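Local coordinates for cellulose-binding protein (Saccharophagus degradans, PDB 2X32) that binds a long octaprenyl diphosphate in its YceI-like domain and is implicated, probably as a polyisoprenoid carrier, in plant cell wall breakdown, at residues T43-N54 / Y77-L88; N64-F72 / L148-A159. All coordinates share one frame; numbering follows the deposited sequence. Where two conformers were deposited one is given.

In the fold
From the N terminus the chain runs through the long strands 7-24 and 28-42, turns at T43-G45 and lays down strand 46-52, the first half of contact 1. Helix 61-72, which carries the first half of contact 2, follows, and the chain then returns as strand 79-85, closing contact 1 with that helix inside the loop. Contact 2 closes much later, when helix 149-158 comes up after strands 99-109, 115-125 and 130-142. The two closures therefore cross rather than nest. Contact 1 builds part of the curled antiparallel sheet along the prenyl tail, contact 2 pairs two helices near the diphosphate end, and L53 CD1 touches F72 CB where they meet.

Contact 1. Residues T43-N54 / Y77-L88. With OTP ((2E,6E,10E,14E,18E,22E,26E)-3,7,11,15,19,23,27,31-octamethyldotriaconta-2,6,10,14,18,22,26,30-octaenyl trihydrogen diphosphate), chain C.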
loop_
_atom_site.group_PDB
_atom_site.type_symbol
_atom_site.label_atom_id
_atom_site.label_comp_id
_atom_site.label_asym_id
_atom_site.label_seq_id
_atom_site.Cartn_x
_atom_site.Cartn_y
_atom_site.Cartn_z
ATOM N N THR A 43 -17.739 -8.309 7.584
ATOM C CA THR A 43 -19.022 -8.769 7.046
ATOM C C THR A 43 -19.936 -7.609 6.611
ATOM O O THR A 43 -20.858 -7.793 5.834
ATOM C CB THR A 43 -19.724 -9.650 8.031
ATOM O OG1 THR A 43 -19.939 -8.890 9.235
ATOM C CG2 THR A 43 -18.927 -10.975 8.299
ATOM N N ALA A 44 -19.630 -6.386 7.089
ATOM C CA ALA A 44 -20.295 -5.171 6.614
ATOM C C ALA A 44 -19.713 -4.562 5.341
ATOM O O ALA A 44 -20.152 -3.514 4.873
ATOM C CB ALA A 44 -20.356 -4.148 7.739
ATOM N N GLY A 45 -18.699 -5.230 4.792
ATOM C CA GLY A 45 -18.154 -4.868 3.513
ATOM C C GLY A 45 -17.076 -3.808 3.560
ATOM O O GLY A 45 -16.952 -3.069 2.613
ATOM N N GLU A 46 -16.383 -3.692 4.670
ATOM C CA GLU A 46 -15.249 -2.759 4.751
ATOM C C GLU A 46 -13.986 -3.570 4.673
ATOM O O GLU A 46 -13.674 -4.369 5.573
ATOM C CB GLU A 46 -15.261 -1.902 6.012
ATOM C CG GLU A 46 -14.022 -0.925 6.012
ATOM C CD GLU A 46 -14.104 0.206 7.031
ATOM O OE1 GLU A 46 -13.637 -0.014 8.179
ATOM O OE2 GLU A 46 -14.575 1.316 6.639
ATOM N N ALA A 47 -13.224 -3.345 3.599
ATOM C CA ALA A 47 -11.902 -3.911 3.473
ATOM C C ALA A 47 -10.875 -2.972 4.054
ATOM O O ALA A 47 -10.963 -1.752 3.874
ATOM C CB ALA A 47 -11.557 -4.165 2.002
ATOM N N GLN A 48 -9.885 -3.527 4.754
ATOM C CA GLN A 48 -8.813 -2.725 5.254
ATOM C C GLN A 48 -7.469 -3.369 4.928
ATOM O O GLN A 48 -7.331 -4.591 4.892
ATOM C CB GLN A 48 -9.025 -2.472 6.750
ATOM C CG GLN A 48 -8.134 -1.458 7.381
ATOM C CD GLN A 48 -8.690 -0.994 8.711
ATOM O OE1 GLN A 48 -9.522 -0.079 8.782
ATOM N NE2 GLN A 48 -8.218 -1.616 9.780
ATOM N N LEU A 49 -6.492 -2.512 4.689
ATOM C CA LEU A 49 -5.104 -2.923 4.561
ATOM C C LEU A 49 -4.374 -1.971 5.542
ATOM O O LEU A 49 -4.450 -0.755 5.416
ATOM C CB LEU A 49 -4.543 -2.718 3.160
ATOM C CG LEU A 49 -3.036 -2.965 3.046
ATOM C CD1 LEU A 49 -2.739 -4.485 3.264
ATOM C CD2 LEU A 49 -2.528 -2.552 1.668
ATOM N N VAL A 50 -3.640 -2.521 6.503
ATOM C CA VAL A 50 -2.844 -1.742 7.425
ATOM C C VAL A 50 -1.358 -2.032 7.075
ATOM O O VAL A 50 -0.889 -3.186 7.081
ATOM C CB VAL A 50 -3.117 -2.111 8.865
ATOM C CG1 VAL A 50 -2.227 -1.285 9.844
ATOM C CG2 VAL A 50 -4.609 -1.993 9.197
ATOM N N ILE A 51 -0.639 -0.956 6.785
ATOM C CA ILE A 51 0.726 -1.031 6.364
ATOM C C ILE A 51 1.610 -0.578 7.541
ATOM O O ILE A 51 1.513 0.552 7.995
ATOM C CB ILE A 51 0.987 -0.090 5.164
ATOM C CG1 ILE A 51 0.114 -0.502 3.986
ATOM C CG2 ILE A 51 2.490 -0.164 4.750
ATOM C CD1 ILE A 51 -0.334 0.613 3.165
ATOM N N ASP A 52 2.472 -1.473 8.039
ATOM C CA ASP A 52 3.348 -1.152 9.143
ATOM C C ASP A 52 4.550 -0.351 8.660
ATOM O O ASP A 52 5.451 -0.872 8.009
ATOM C CB ASP A 52 3.789 -2.451 9.801
ATOM C CG ASP A 52 4.833 -2.276 10.889
ATOM O OD1 ASP A 52 5.176 -1.121 11.228
ATOM O OD2 ASP A 52 5.345 -3.344 11.368
ATOM N N LEU A 53 4.530 0.957 8.936
ATOM C CA LEU A 53 5.520 1.821 8.316
ATOM C C LEU A 53 6.903 1.604 8.943
ATOM O O LEU A 53 7.946 1.866 8.301
ATOM C CB LEU A 53 5.088 3.285 8.446
ATOM C CG LEU A 53 3.808 3.625 7.716
ATOM C CD1 LEU A 53 3.400 5.048 8.024
ATOM C CD2 LEU A 53 3.969 3.430 6.177
ATOM N N ASN A 54 6.955 1.021 10.142
ATOM C CA ASN A 54 8.235 0.562 10.689
ATOM C C ASN A 54 8.878 -0.635 10.005
ATOM O O ASN A 54 10.070 -0.888 10.197
ATOM C CB ASN A 54 8.115 0.245 12.191
ATOM C CG ASN A 54 8.040 1.498 13.025
ATOM O OD1 ASN A 54 8.910 2.377 12.900
ATOM N ND2 ASN A 54 7.011 1.592 13.856
ATOM N N TYR A 77 3.411 8.277 13.561
ATOM C CA TYR A 77 2.612 7.571 12.563
ATOM C C TYR A 77 3.168 6.159 12.316
ATOM O O TYR A 77 3.992 5.938 11.404
ATOM C CB TYR A 77 2.590 8.327 11.246
ATOM C CG TYR A 77 2.151 9.762 11.334
ATOM C CD1 TYR A 77 0.853 10.097 11.634
ATOM C CD2 TYR A 77 3.061 10.759 11.196
ATOM C CE1 TYR A 77 0.460 11.389 11.741
ATOM C CE2 TYR A 77 2.667 12.079 11.292
ATOM C CZ TYR A 77 1.345 12.366 11.605
ATOM O OH TYR A 77 0.956 13.693 11.712
ATOM N N SER A 78 2.763 5.180 13.129
ATOM C CA SER A 78 3.377 3.860 13.058
ATOM C C SER A 78 2.841 3.068 11.833
ATOM O O SER A 78 3.521 2.174 11.313
ATOM C CB SER A 78 3.172 3.057 14.325
ATOM O OG SER A 78 1.801 2.966 14.615
ATOM N N VAL A 79 1.596 3.322 11.457
ATOM C CA VAL A 79 0.911 2.598 10.369
ATOM C C VAL A 79 0.213 3.552 9.418
ATOM O O VAL A 79 -0.081 4.685 9.791
ATOM C CB VAL A 79 -0.069 1.548 10.863
ATOM C CG1 VAL A 79 0.637 0.557 11.773
ATOM C CG2 VAL A 79 -1.268 2.141 11.585
ATOM N N ALA A 80 0.036 3.100 8.174
ATOM C CA ALA A 80 -0.839 3.737 7.157
ATOM C C ALA A 80 -2.007 2.780 6.941
ATOM O O ALA A 80 -1.823 1.546 6.935
ATOM C CB ALA A 80 -0.113 4.019 5.843
ATOM N N THR A 81 -3.211 3.313 6.871
ATOM C CA THR A 81 -4.417 2.466 6.834
ATOM C C THR A 81 -5.216 2.799 5.609
ATOM O O THR A 81 -5.542 3.982 5.356
ATOM C CB THR A 81 -5.261 2.715 8.063
ATOM O OG1 THR A 81 -4.469 2.437 9.212
ATOM C CG2 THR A 81 -6.496 1.859 8.025
ATOM N N VAL A 82 -5.508 1.790 4.795
ATOM C CA VAL A 82 -6.378 1.927 3.647
ATOM C C VAL A 82 -7.723 1.274 3.958
ATOM O O VAL A 82 -7.778 0.148 4.439
ATOM C CB VAL A 82 -5.798 1.200 2.399
ATOM C CG1 VAL A 82 -6.661 1.442 1.184
ATOM C CG2 VAL A 82 -4.354 1.643 2.120
ATOM N N THR A 83 -8.798 1.989 3.669
ATOM C CA THR A 83 -10.125 1.435 3.831
ATOM C C THR A 83 -10.881 1.537 2.516
ATOM O O THR A 83 -10.789 2.545 1.800
ATOM C CB THR A 83 -10.874 2.148 4.957
ATOM O OG1 THR A 83 -10.060 2.202 6.133
ATOM C CG2 THR A 83 -12.130 1.415 5.273
ATOM N N VAL A 84 -11.611 0.469 2.151
ATOM C CA VAL A 84 -12.272 0.361 0.804
ATOM C C VAL A 84 -13.606 -0.330 1.032
ATOM O O VAL A 84 -13.614 -1.433 1.562
ATOM C CB VAL A 84 -11.453 -0.512 -0.164
ATOM C CG1 VAL A 84 -12.149 -0.624 -1.574
ATOM C CG2 VAL A 84 -9.941 -0.066 -0.358
ATOM N N PRO A 85 -14.715 0.266 0.574
ATOM C CA PRO A 85 -15.995 -0.461 0.578
ATOM C C PRO A 85 -16.005 -1.531 -0.480
ATOM O O PRO A 85 -15.535 -1.303 -1.618
ATOM C CB PRO A 85 -17.045 0.626 0.234
ATOM C CG PRO A 85 -16.264 1.678 -0.370
ATOM C CD PRO A 85 -14.928 1.702 0.307
ATOM N N VAL A 86 -16.460 -2.732 -0.107
ATOM C CA VAL A 86 -16.432 -3.874 -1.019
ATOM C C VAL A 86 -17.843 -4.450 -1.085
ATOM O O VAL A 86 -18.560 -4.398 -0.089
ATOM C CB VAL A 86 -15.451 -4.938 -0.432
ATOM C CG1 VAL A 86 -15.670 -6.402 -0.956
ATOM C CG2 VAL A 86 -14.053 -4.386 -0.704
ATOM N N ASP A 87 -18.208 -4.942 -2.260
ATOM C CA ASP A 87 -19.464 -5.690 -2.493
ATOM C C ASP A 87 -19.175 -7.158 -2.289
ATOM O O ASP A 87 -18.704 -7.846 -3.160
ATOM C CB ASP A 87 -19.925 -5.423 -3.916
ATOM C CG ASP A 87 -21.235 -6.107 -4.256
ATOM O OD1 ASP A 87 -21.705 -7.003 -3.512
ATOM O OD2 ASP A 87 -21.845 -5.690 -5.272
ATOM N N LEU A 88 -19.516 -7.659 -1.105
ATOM C CA LEU A 88 -19.218 -9.045 -0.786
ATOM C C LEU A 88 -19.956 -10.030 -1.695
ATOM O O LEU A 88 -19.449 -11.127 -1.942
ATOM C CB LEU A 88 -19.617 -9.377 0.669
ATOM C CG LEU A 88 -18.742 -8.690 1.752
ATOM C CD1 LEU A 88 -19.291 -9.026 3.117
ATOM C CD2 LEU A 88 -17.370 -9.163 1.664
HETATM O O7 OTP C . 22.342 8.089 -3.399
HETATM P P2 OTP C . 22.682 7.781 -1.964
HETATM O O5 OTP C . 23.689 8.753 -1.375
HETATM O O6 OTP C . 22.981 6.331 -1.691
HETATM O O4 OTP C . 21.293 8.148 -1.153
HETATM P P1 OTP C . 20.292 7.113 -0.420
HETATM O O2 OTP C . 19.465 6.505 -1.536
HETATM O O3 OTP C . 20.923 6.285 0.681
HETATM O O1 OTP C . 19.160 7.994 0.331
HETATM C C40 OTP C . 18.213 8.697 -0.499
HETATM C C39 OTP C . 16.785 8.213 -0.216
HETATM C C37 OTP C . 15.922 7.903 -1.165
HETATM C C38 OTP C . 16.171 7.915 -2.679
HETATM C C36 OTP C . 14.507 7.484 -0.777
HETATM C C35 OTP C . 13.446 8.513 -1.066
HETATM C C34 OTP C . 12.043 7.965 -0.737
HETATM C C32 OTP C . 10.919 8.252 -1.404
HETATM C C33 OTP C . 10.914 9.081 -2.643
HETATM C C31 OTP C . 9.634 7.540 -0.955
HETATM C C30 OTP C . 8.446 8.391 -0.585
HETATM C C29 OTP C . 7.216 7.548 -0.266
HETATM C C27 OTP C . 5.969 7.891 -0.572
HETATM C C28 OTP C . 5.556 9.228 -1.181
HETATM C C26 OTP C . 4.821 6.927 -0.367
HETATM C C25 OTP C . 5.172 5.539 0.123
HETATM C C24 OTP C . 4.069 4.489 -0.089
HETATM C C22 OTP C . 3.220 4.043 0.834
HETATM C C23 OTP C . 3.264 4.374 2.305
HETATM C C21 OTP C . 2.162 3.070 0.401
HETATM C C20 OTP C . 0.730 3.669 0.420
HETATM C C19 OTP C . -0.361 2.670 0.036
HETATM C C17 OTP C . -1.010 2.618 -1.127
HETATM C C18 OTP C . -0.938 3.625 -2.221
HETATM C C16 OTP C . -1.927 1.434 -1.392
HETATM C C15 OTP C . -3.352 1.842 -1.632
HETATM C C14 OTP C . -4.290 0.665 -1.537
HETATM C C12 OTP C . -5.405 0.496 -2.290
HETATM C C13 OTP C . -5.797 1.482 -3.389
HETATM C C11 OTP C . -6.321 -0.671 -2.113
HETATM C C10 OTP C . -5.891 -1.759 -1.213
HETATM C C9 OTP C . -6.720 -3.044 -1.259
HETATM C C7 OTP C . -7.612 -3.458 -0.345
HETATM C C8 OTP C . -7.889 -2.799 0.992
HETATM C C6 OTP C . -8.384 -4.723 -0.638
HETATM C C5 OTP C . -9.767 -4.486 -1.214
HETATM C C4 OTP C . -10.544 -5.756 -1.401
HETATM C C2 OTP C . -11.371 -5.965 -2.431
HETATM C C3 OTP C . -11.711 -5.042 -3.549
HETATM C C1 OTP C . -12.108 -7.274 -2.477
#
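L49 and V82 face each other as a hydrogen-bonded pair of antiparallel strands 46-52 and 79-85, linked by L49 N to V82 O and, almost straight at 176°, by V82 N to L49 O at 2.8 Å. The same pairing recurs at A47/V84 and I51/A80, and V86 N to G45 O and L53 N to S78 O extend it at the two ends. The tight side is the buried one, where A47, L49, I51, A80, V82 and V84 point inward to the octaprenyl chain. V82 CG1 lies 3.7 Å from OTP C14 and V84 CG2 3.7 Å from OTP C8. Beyond the strand, V86 holds CG2 anti to its carbonyl carbon, which lets this one methyl touch both A47 CB (3.7 Å) and OTP C2 (3.6 Å). I51 CD1 reaches OTP C19 at 3.7 Å, and L53 CD2 leans on A80 CB. The other face, with E46, Q48, V50, D52, V79, T81, T83 and P85, is looser and largely turned to solvent. There V50 CG1 packs on V79 CB at 3.7 Å. The pocket wall is thus a lining of aliphatic side chains, from alanine to leucine and isoleucine, suited to a greasy polyprenyl tail. Strand 28-42 bonds through S38 and G40 to the edge of strand 46-52 away from strand 79-85, L11 and L18 of strand 7-24 touch L49, and strand 99-109 pairs with the far edge of strand 79-85, where A106 touches V82 and V84.

Contact 2. Residues N64-F72 / L148-A159; sequences NGRMRDYLF and LEAGIETLRNLA. With OTP ((2E,6E,10E,14E,18E,22E,26E)-3,7,11,15,19,23,27,31-octamethyldotriaconta-2,6,10,14,18,22,26,30-octaenyl trihydrogen diphosphate), chain C.
Helices 61-72 and 149-158 come closest where L71 and G151 stand 4.3 Å apart, CA to CA, the segment axes passing 8.1 Å from each other at 138° between their N-to-C directions, and a wider pi-type turn at 67-72 lies on the first helix at this point. Glycine makes the approach possible: a CB on G151 would clash with Y70 O. L71 fills the inner side of the crossing. With CG anti to the backbone N (chi1 177°), it sends CD1 to I152 CG1 at 3.8 Å, the two side chains lying side by side, and to L148 CD2 across a near right angle, while L71 CD2 meets OTP C30 at 3.8 Å. L155 has its two methyls on different partners: CD2 presses on R66 CB at 3.5 Å, and CD1 borders L71 CB and OTP C35. On the outer side Y70 CB rests on T154 CG2. R66 stays extended from CG to NE, and L158 CB lies over one face of its guanidinium, toward the rim. R66 NH1 donates to a water, 3.0 Å from its oxygen, which in turn donates to L155 O and, weakly, to OTP O1. Were R66 an alanine, that water is likely to lose its NH1 donor, and L158 CB the flat group it covers. The positive charge may also help to steady the diphosphate nearby. Helix 61-72 packs against strand 56-57, V56 touching F72, while H111 and A143 in loops touch L148 and I152. Together the two helices flank the end of the prenyl tail next to its diphosphate, which lies beside A159 and is hydrogen-bonded by K24 of strand 7-24.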
loop_
_atom_site.group_PDB
_atom_site.type_symbol
_atom_site.label_atom_id
_atom_site.label_comp_id
_atom_site.label_asym_id
_atom_site.label_seq_id
_atom_site.Cartn_x
_atom_site.Cartn_y
_atom_site.Cartn_z
ATOM N N ASN A 64 16.753 2.864 5.924
ATOM C CA ASN A 64 15.491 2.493 6.572
ATOM C C ASN A 64 15.212 3.382 7.754
ATOM O O ASN A 64 14.090 3.816 7.954
ATOM C CB ASN A 64 15.484 1.044 7.058
ATOM C CG ASN A 64 15.665 0.015 5.949
ATOM O OD1 ASN A 64 15.337 0.292 4.786
ATOM N ND2 ASN A 64 16.083 -1.226 6.338
ATOM N N GLY A 65 16.234 3.649 8.556
ATOM C CA GLY A 65 16.063 4.462 9.735
ATOM C C GLY A 65 15.681 5.894 9.381
ATOM O O GLY A 65 14.808 6.485 10.023
ATOM N N ARG A 66 16.341 6.430 8.357
ATOM C CA ARG A 66 16.033 7.790 7.901
ATOM C C ARG A 66 14.590 7.823 7.382
ATOM O O ARG A 66 13.864 8.786 7.618
ATOM C CB ARG A 66 17.014 8.245 6.831
ATOM C CG ARG A 66 18.418 8.487 7.379
ATOM C CD ARG A 66 19.381 8.634 6.254
ATOM N NE ARG A 66 20.715 9.028 6.746
ATOM C CZ ARG A 66 21.728 9.392 5.957
ATOM N NH1 ARG A 66 21.581 9.444 4.626
ATOM N NH2 ARG A 66 22.894 9.738 6.510
ATOM N N MET A 67 14.152 6.778 6.668
ATOM C CA MET A 67 12.777 6.782 6.215
ATOM C C MET A 67 11.792 6.698 7.389
ATOM O O MET A 67 10.791 7.415 7.414
ATOM C CB MET A 67 12.527 5.679 5.200
ATOM C CG MET A 67 13.171 5.917 3.844
ATOM S SD MET A 67 12.457 4.698 2.748
ATOM C CE MET A 67 10.829 5.401 2.520
ATOM N N ARG A 68 12.060 5.883 8.396
ATOM C CA ARG A 68 11.176 5.845 9.552
ATOM C C ARG A 68 11.138 7.149 10.318
ATOM O O ARG A 68 10.083 7.633 10.697
ATOM C CB ARG A 68 11.563 4.700 10.491
ATOM C CG ARG A 68 11.457 3.292 9.942
ATOM C CD ARG A 68 11.855 2.218 10.958
ATOM N NE ARG A 68 13.183 2.539 11.596
ATOM C CZ ARG A 68 14.353 1.990 11.290
ATOM N NH1 ARG A 68 14.455 1.056 10.368
ATOM N NH2 ARG A 68 15.478 2.379 11.927
ATOM N N ASP A 69 12.307 7.722 10.570
ATOM C CA ASP A 69 12.442 8.872 11.441
ATOM C C ASP A 69 12.039 10.188 10.798
ATOM O O ASP A 69 11.374 11.009 11.447
ATOM C CB ASP A 69 13.883 8.963 11.941
ATOM C CG ASP A 69 14.273 7.777 12.848
ATOM O OD1 ASP A 69 13.370 7.045 13.333
ATOM O OD2 ASP A 69 15.489 7.589 13.022
ATOM N N TYR A 70 12.410 10.366 9.551
ATOM C CA TYR A 70 12.281 11.680 8.922
ATOM C C TYR A 70 11.307 11.741 7.795
ATOM O O TYR A 70 10.857 12.840 7.465
ATOM C CB TYR A 70 13.632 12.170 8.427
ATOM C CG TYR A 70 14.659 12.136 9.506
ATOM C CD1 TYR A 70 14.473 12.802 10.722
ATOM C CD2 TYR A 70 15.794 11.423 9.311
ATOM C CE1 TYR A 70 15.459 12.743 11.724
ATOM C CE2 TYR A 70 16.748 11.344 10.272
ATOM C CZ TYR A 70 16.584 11.975 11.467
ATOM O OH TYR A 70 17.658 11.868 12.363
ATOM N N LEU A 71 10.924 10.601 7.217
ATOM C CA LEU A 71 9.917 10.605 6.165
ATOM C C LEU A 71 8.542 10.278 6.763
ATOM O O LEU A 71 7.669 11.137 6.836
ATOM C CB LEU A 71 10.318 9.726 5.002
ATOM C CG LEU A 71 9.295 9.609 3.891
ATOM C CD1 LEU A 71 9.279 10.901 3.085
ATOM C CD2 LEU A 71 9.599 8.333 3.063
ATOM N N PHE A 72 8.343 9.020 7.173
ATOM C CA PHE A 72 7.105 8.591 7.695
ATOM C C PHE A 72 6.848 9.123 9.090
ATOM O O PHE A 72 5.695 9.252 9.518
ATOM C CB PHE A 72 7.018 7.080 7.685
ATOM C CG PHE A 72 7.129 6.505 6.297
ATOM C CD1 PHE A 72 6.282 6.977 5.281
ATOM C CD2 PHE A 72 7.998 5.504 5.996
ATOM C CE1 PHE A 72 6.382 6.486 4.023
ATOM C CE2 PHE A 72 8.110 5.015 4.718
ATOM C CZ PHE A 72 7.329 5.472 3.740
ATOM N N LEU A 148 4.504 14.837 2.642
ATOM C CA LEU A 148 5.770 14.057 2.719
ATOM C C LEU A 148 6.933 14.709 1.967
ATOM O O LEU A 148 8.017 14.189 1.935
ATOM C CB LEU A 148 5.577 12.620 2.216
ATOM C CG LEU A 148 4.814 11.719 3.151
ATOM C CD1 LEU A 148 4.451 10.376 2.475
ATOM C CD2 LEU A 148 5.621 11.457 4.471
ATOM N N GLU A 149 6.691 15.828 1.293
ATOM C CA GLU A 149 7.742 16.445 0.505
ATOM C C GLU A 149 8.895 16.946 1.401
ATOM O O GLU A 149 10.064 16.889 0.996
ATOM C CB GLU A 149 7.166 17.542 -0.412
ATOM C CG GLU A 149 6.583 18.748 0.313
ATOM C CD GLU A 149 5.068 18.750 0.504
ATOM O OE1 GLU A 149 4.488 17.804 1.070
ATOM O OE2 GLU A 149 4.459 19.772 0.115
ATOM N N ALA A 150 8.584 17.470 2.583
ATOM C CA ALA A 150 9.647 17.978 3.451
ATOM C C ALA A 150 10.550 16.845 3.895
ATOM O O ALA A 150 11.777 17.017 3.970
ATOM C CB ALA A 150 9.092 18.753 4.701
ATOM N N GLY A 151 9.981 15.690 4.164
ATOM C CA GLY A 151 10.763 14.540 4.521
ATOM C C GLY A 151 11.667 14.094 3.386
ATOM O O GLY A 151 12.791 13.678 3.617
ATOM N N ILE A 152 11.156 14.105 2.168
ATOM C CA ILE A 152 11.984 13.797 0.996
ATOM C C ILE A 152 13.142 14.785 0.886
ATOM O O ILE A 152 14.272 14.376 0.637
ATOM C CB ILE A 152 11.120 13.745 -0.288
ATOM C CG1 ILE A 152 10.164 12.560 -0.200
ATOM C CG2 ILE A 152 12.016 13.592 -1.522
ATOM C CD1 ILE A 152 9.280 12.370 -1.412
ATOM N N GLU A 153 12.890 16.055 1.185
ATOM C CA GLU A 153 13.956 17.053 1.127
ATOM C C GLU A 153 15.008 16.778 2.197
ATOM O O GLU A 153 16.206 16.922 1.926
ATOM C CB GLU A 153 13.392 18.447 1.252
ATOM C CG GLU A 153 14.440 19.550 1.139
ATOM C CD GLU A 153 15.181 19.567 -0.181
ATOM O OE1 GLU A 153 14.770 18.860 -1.137
ATOM O OE2 GLU A 153 16.181 20.327 -0.269
ATOM N N THR A 154 14.587 16.350 3.375
ATOM C CA THR A 154 15.546 15.935 4.421
ATOM C C THR A 154 16.397 14.788 3.943
ATOM O O THR A 154 17.645 14.858 3.998
ATOM C CB THR A 154 14.810 15.555 5.738
ATOM O OG1 THR A 154 14.111 16.728 6.150
ATOM C CG2 THR A 154 15.759 15.080 6.835
ATOM N N LEU A 155 15.769 13.758 3.364
ATOM C CA LEU A 155 16.537 12.625 2.824
ATOM C C LEU A 155 17.494 13.085 1.723
ATOM O O LEU A 155 18.625 12.622 1.660
ATOM C CB LEU A 155 15.603 11.565 2.250
ATOM C CG LEU A 155 14.685 10.843 3.257
ATOM C CD1 LEU A 155 13.771 9.853 2.542
ATOM C CD2 LEU A 155 15.489 10.162 4.264
ATOM N N ARG A 156 17.036 14.005 0.879
ATOM C CA ARG A 156 17.861 14.503 -0.239
ATOM C C ARG A 156 19.094 15.195 0.305
ATOM O O ARG A 156 20.236 14.931 -0.163
ATOM C CB ARG A 156 17.058 15.430 -1.163
ATOM C CG ARG A 156 17.829 15.834 -2.388
ATOM C CD ARG A 156 17.035 16.755 -3.277
ATOM N NE ARG A 156 16.860 18.087 -2.712
ATOM C CZ ARG A 156 17.821 19.017 -2.694
ATOM N NH1 ARG A 156 19.040 18.760 -3.152
ATOM N NH2 ARG A 156 17.576 20.213 -2.194
ATOM N N ASN A 157 18.867 16.101 1.259
ATOM C CA ASN A 157 19.942 16.915 1.806
ATOM C C ASN A 157 20.912 16.045 2.612
ATOM O O ASN A 157 22.141 16.275 2.563
ATOM C CB ASN A 157 19.383 18.074 2.629
ATOM C CG ASN A 157 18.805 19.188 1.765
ATOM O OD1 ASN A 157 17.688 19.653 1.993
ATOM N ND2 ASN A 157 19.599 19.678 0.807
ATOM N N LEU A 158 20.411 15.008 3.291
ATOM C CA LEU A 158 21.265 14.108 4.051
ATOM C C LEU A 158 22.180 13.278 3.155
ATOM O O LEU A 158 23.305 12.946 3.540
ATOM C CB LEU A 158 20.460 13.158 4.911
ATOM C CG LEU A 158 19.921 13.702 6.218
ATOM C CD1 LEU A 158 18.961 12.735 6.849
ATOM C CD2 LEU A 158 21.077 14.079 7.158
ATOM N N ALA A 159 21.668 12.951 1.973
ATOM C CA ALA A 159 22.406 12.186 0.962
ATOM C C ALA A 159 23.242 13.028 0.009
ATOM O O ALA A 159 23.897 12.476 -0.891
ATOM C CB ALA A 159 21.404 11.396 0.161
HETATM O O7 OTP C . 22.342 8.089 -3.399
HETATM P P2 OTP C . 22.682 7.781 -1.964
HETATM O O5 OTP C . 23.689 8.753 -1.375
HETATM O O6 OTP C . 22.981 6.331 -1.691
HETATM O O4 OTP C . 21.293 8.148 -1.153
HETATM P P1 OTP C . 20.292 7.113 -0.420
HETATM O O2 OTP C . 19.465 6.505 -1.536
HETATM O O3 OTP C . 20.923 6.285 0.681
HETATM O O1 OTP C . 19.160 7.994 0.331
HETATM C C40 OTP C . 18.213 8.697 -0.499
HETATM C C39 OTP C . 16.785 8.213 -0.216
HETATM C C37 OTP C . 15.922 7.903 -1.165
HETATM C C38 OTP C . 16.171 7.915 -2.679
HETATM C C36 OTP C . 14.507 7.484 -0.777
HETATM C C35 OTP C . 13.446 8.513 -1.066
HETATM C C34 OTP C . 12.043 7.965 -0.737
HETATM C C32 OTP C . 10.919 8.252 -1.404
HETATM C C33 OTP C . 10.914 9.081 -2.643
HETATM C C31 OTP C . 9.634 7.540 -0.955
HETATM C C30 OTP C . 8.446 8.391 -0.585
HETATM C C29 OTP C . 7.216 7.548 -0.266
HETATM C C27 OTP C . 5.969 7.891 -0.572
HETATM C C28 OTP C . 5.556 9.228 -1.181
HETATM C C26 OTP C . 4.821 6.927 -0.367
HETATM C C25 OTP C . 5.172 5.539 0.123
HETATM C C24 OTP C . 4.069 4.489 -0.089
HETATM C C22 OTP C . 3.220 4.043 0.834
HETATM C C23 OTP C . 3.264 4.374 2.305
HETATM C C21 OTP C . 2.162 3.070 0.401
HETATM C C20 OTP C . 0.730 3.669 0.420
HETATM C C19 OTP C . -0.361 2.670 0.036
HETATM C C17 OTP C . -1.010 2.618 -1.127
HETATM C C18 OTP C . -0.938 3.625 -2.221
HETATM C C16 OTP C . -1.927 1.434 -1.392
HETATM C C15 OTP C . -3.352 1.842 -1.632
HETATM C C14 OTP C . -4.290 0.665 -1.537
HETATM C C12 OTP C . -5.405 0.496 -2.290
HETATM C C13 OTP C . -5.797 1.482 -3.389
HETATM C C11 OTP C . -6.321 -0.671 -2.113
HETATM C C10 OTP C . -5.891 -1.759 -1.213
HETATM C C9 OTP C . -6.720 -3.044 -1.259
HETATM C C7 OTP C . -7.612 -3.458 -0.345
HETATM C C8 OTP C . -7.889 -2.799 0.992
HETATM C C6 OTP C . -8.384 -4.723 -0.638
HETATM C C5 OTP C . -9.767 -4.486 -1.214
HETATM C C4 OTP C . -10.544 -5.756 -1.401
HETATM C C2 OTP C . -11.371 -5.965 -2.431
HETATM C C3 OTP C . -11.711 -5.042 -3.549
HETATM C C1 OTP C . -12.108 -7.274 -2.477
HETATM O O HOH W 1 19.144 10.076 2.946
#